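Putative secreted protein (Streptomyces sp. SirexAA-E, PDB 4PEY) hydrolyses laminarin and laminarioligosaccharides as an exo-beta-1,3-glucanase, releasing glucose and laminaribiose. Local coordinates at residues 385-390 with 399-404. The protein carries 1 engineered substitution. Sequence-based numbering, arbitrary orientation. Where two conformers were deposited one is given.
Sequences TSIVVN and TWVWRA. With BGC (beta-D-glucopyranose), chain B.
Ser386 and Ile387 meet Thr399 and Val401 in a small, buried, mostly apolar contact inside a beta-helix domain of this family 55 glycoside hydrolase, where two faces of the coil pack against each other without any hydrogen bond between them. The chain turns a corner at Ser386, and strand 399-403, belonging to a different face, supplies the other wall. Val401 serves both partners with separate methyls: CG1, which chi1 of 178° holds opposite the backbone N, rests on Ser386 CB at 3.7 Å, while CG2 takes the end of the Ile387 chain, CD1, also at 3.7 Å. The extended outer torsion of Ile387 (chi2 -175°) carries that methyl across to the facing strand, where it also passes Thr399 OG1 at 4.0 Å. This hydroxyl is hydrogen-bonded to the carbonyl O of Val371. Val421 and Val435 of neighbouring strands also pack round Val401.

Both indoles leave the strand on the side away from Ile387, but Trp402 alone of the two contacts the glucose; Trp400 is second shell, its NE1 hydrogen-bonded to Glu436. Trp402 NE1 donates a bent hydrogen bond to O3 of the bound glucose (3.1 Å, N-H...O 138°), the oxygen lying at the ring edge near its plane, and is shared with a residue flanking the segment. Ala404 CA sits 3.5 Å above one face of this indole, and Trp400 CH2 lies over the opposite face, both toward the rim. Glu436, His437, Asp405 and Gln130 also hydrogen-bond the same glucose. A leucine replacing Trp402 would probably leave glucose O3 without this N-H donor and open a gap between Trp400 and Ala404. Strand 399-403 thus divides its chemistry: aliphatic groups and one hydroxyl already paired with the Val371 carbonyl face the core, whereas an indole N-H also serves the sugar.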
loop_
_atom_site.group_PDB
_atom_site.type_symbol
_atom_site.label_atom_id
_atom_site.label_comp_id
_atom_site.label_asym_id
_atom_site.label_seq_id
_atom_site.Cartn_x
_atom_site.Cartn_y
_atom_site.Cartn_z
ATOM N N THR A 385 -15.666 -9.833 -1.183
ATOM C CA THR A 385 -14.659 -9.255 -2.071
ATOM C C THR A 385 -14.211 -7.920 -1.478
ATOM O O THR A 385 -15.042 -7.063 -1.203
ATOM C CB THR A 385 -15.197 -9.034 -3.501
ATOM O OG1 THR A 385 -15.811 -10.237 -3.984
ATOM C CG2 THR A 385 -14.074 -8.625 -4.441
ATOM N N SER A 386 -12.915 -7.731 -1.284
ATOM C CA SER A 386 -12.498 -6.523 -0.581
ATOM C C SER A 386 -12.511 -5.270 -1.448
ATOM O O SER A 386 -13.142 -4.280 -1.076
ATOM C CB SER A 386 -11.121 -6.725 0.054
ATOM O OG SER A 386 -11.235 -7.557 1.206
ATOM N N ILE A 387 -11.837 -5.292 -2.596
ATOM C CA ILE A 387 -11.895 -4.149 -3.503
ATOM C C ILE A 387 -12.354 -4.575 -4.887
ATOM O O ILE A 387 -11.772 -5.477 -5.488
ATOM C CB ILE A 387 -10.531 -3.429 -3.645
ATOM C CG1 ILE A 387 -9.952 -3.067 -2.271
ATOM C CG2 ILE A 387 -10.685 -2.193 -4.550
ATOM C CD1 ILE A 387 -8.646 -2.238 -2.336
ATOM N N VAL A 388 -13.406 -3.930 -5.382
ATOM C CA VAL A 388 -13.857 -4.142 -6.751
ATOM C C VAL A 388 -13.558 -2.876 -7.538
ATOM O O VAL A 388 -14.050 -1.789 -7.190
ATOM C CB VAL A 388 -15.363 -4.471 -6.832
ATOM C CG1 VAL A 388 -15.803 -4.630 -8.291
ATOM C CG2 VAL A 388 -15.686 -5.723 -6.034
ATOM N N VAL A 389 -12.725 -2.995 -8.575
ATOM C CA VAL A 389 -12.412 -1.832 -9.406
ATOM C C VAL A 389 -13.162 -1.937 -10.728
ATOM O O VAL A 389 -12.771 -2.692 -11.622
ATOM C CB VAL A 389 -10.899 -1.696 -9.675
ATOM C CG1 VAL A 389 -10.623 -0.472 -10.535
ATOM C CG2 VAL A 389 -10.133 -1.611 -8.360
ATOM N N ASN A 390 -14.249 -1.176 -10.835
ATOM C CA ASN A 390 -15.072 -1.150 -12.037
ATOM C C ASN A 390 -14.633 -0.078 -13.039
ATOM O O ASN A 390 -14.672 -0.296 -14.254
ATOM C CB ASN A 390 -16.540 -0.916 -11.658
ATOM C CG ASN A 390 -17.152 -2.107 -10.950
ATOM O OD1 ASN A 390 -17.128 -3.224 -11.470
ATOM N ND2 ASN A 390 -17.702 -1.881 -9.760
ATOM N N THR A 399 -1.353 -0.547 -2.531
ATOM C CA THR A 399 -2.405 -1.074 -1.681
ATOM C C THR A 399 -1.889 -2.325 -0.973
ATOM O O THR A 399 -1.021 -3.025 -1.490
ATOM C CB THR A 399 -3.690 -1.389 -2.489
ATOM O OG1 THR A 399 -4.747 -1.719 -1.590
ATOM C CG2 THR A 399 -3.480 -2.536 -3.441
ATOM N N TRP A 400 -2.387 -2.555 0.242
ATOM C CA TRP A 400 -2.208 -3.818 0.949
ATOM C C TRP A 400 -3.587 -4.281 1.328
ATOM O O TRP A 400 -4.263 -3.636 2.137
ATOM C CB TRP A 400 -1.344 -3.680 2.205
ATOM C CG TRP A 400 -0.974 -4.998 2.908
ATOM C CD1 TRP A 400 -0.697 -6.208 2.325
ATOM C CD2 TRP A 400 -0.825 -5.199 4.328
ATOM N NE1 TRP A 400 -0.374 -7.146 3.298
ATOM C CE2 TRP A 400 -0.441 -6.544 4.530
ATOM C CE3 TRP A 400 -0.961 -4.364 5.443
ATOM C CZ2 TRP A 400 -0.195 -7.067 5.799
ATOM C CZ3 TRP A 400 -0.724 -4.891 6.712
ATOM C CH2 TRP A 400 -0.362 -6.233 6.878
ATOM N N VAL A 401 -4.001 -5.394 0.737
ATOM C CA VAL A 401 -5.315 -5.956 0.981
ATOM C C VAL A 401 -5.045 -7.282 1.679
ATOM O O VAL A 401 -4.496 -8.205 1.081
ATOM C CB VAL A 401 -6.107 -6.111 -0.341
ATOM C CG1 VAL A 401 -7.467 -6.747 -0.099
ATOM C CG2 VAL A 401 -6.256 -4.754 -1.006
ATOM N N TRP A 402 -5.421 -7.360 2.954
ATOM C CA TRP A 402 -4.870 -8.372 3.857
ATOM C C TRP A 402 -5.918 -9.078 4.694
ATOM O O TRP A 402 -6.521 -8.471 5.584
ATOM C CB TRP A 402 -3.844 -7.703 4.779
ATOM C CG TRP A 402 -3.101 -8.563 5.789
ATOM C CD1 TRP A 402 -2.090 -9.453 5.530
ATOM C CD2 TRP A 402 -3.247 -8.531 7.216
ATOM N NE1 TRP A 402 -1.610 -9.988 6.711
ATOM C CE2 TRP A 402 -2.308 -9.442 7.758
ATOM C CE3 TRP A 402 -4.086 -7.828 8.090
ATOM C CZ2 TRP A 402 -2.185 -9.659 9.131
ATOM C CZ3 TRP A 402 -3.970 -8.056 9.450
ATOM C CH2 TRP A 402 -3.022 -8.960 9.958
ATOM N N ARG A 403 -6.136 -10.361 4.411
ATOM C CA ARG A 403 -6.890 -11.205 5.327
ATOM C C ARG A 403 -5.932 -11.598 6.455
ATOM O O ARG A 403 -4.864 -12.161 6.196
ATOM C CB ARG A 403 -7.467 -12.437 4.623
ATOM C CG ARG A 403 -8.093 -13.420 5.601
ATOM C CD ARG A 403 -8.803 -14.593 4.933
ATOM N NE ARG A 403 -9.201 -15.553 5.959
ATOM C CZ ARG A 403 -8.549 -16.675 6.250
ATOM N NH1 ARG A 403 -7.476 -17.050 5.560
ATOM N NH2 ARG A 403 -8.985 -17.438 7.232
ATOM N N ALA A 404 -6.287 -11.275 7.699
ATOM C CA ALA A 404 -5.352 -11.454 8.818
ATOM C C ALA A 404 -4.934 -12.916 9.002
ATOM O O ALA A 404 -5.777 -13.816 8.995
ATOM C CB ALA A 404 -5.961 -10.927 10.121
HETATM C C2 BGC B . 3.253 -12.127 5.669
HETATM C C3 BGC B . 2.307 -11.216 6.445
HETATM C C4 BGC B . 2.102 -11.766 7.847
HETATM C C5 BGC B . 3.448 -11.924 8.535
HETATM C C6 BGC B . 3.276 -12.438 9.956
HETATM C C1 BGC B . 4.507 -12.476 6.475
HETATM O O2 BGC B . 3.608 -11.499 4.445
HETATM O O3 BGC B . 1.059 -11.153 5.787
HETATM O O4 BGC B . 1.260 -10.919 8.594
HETATM O O5 BGC B . 4.201 -12.863 7.803
HETATM O O6 BGC B . 2.857 -13.783 9.919
#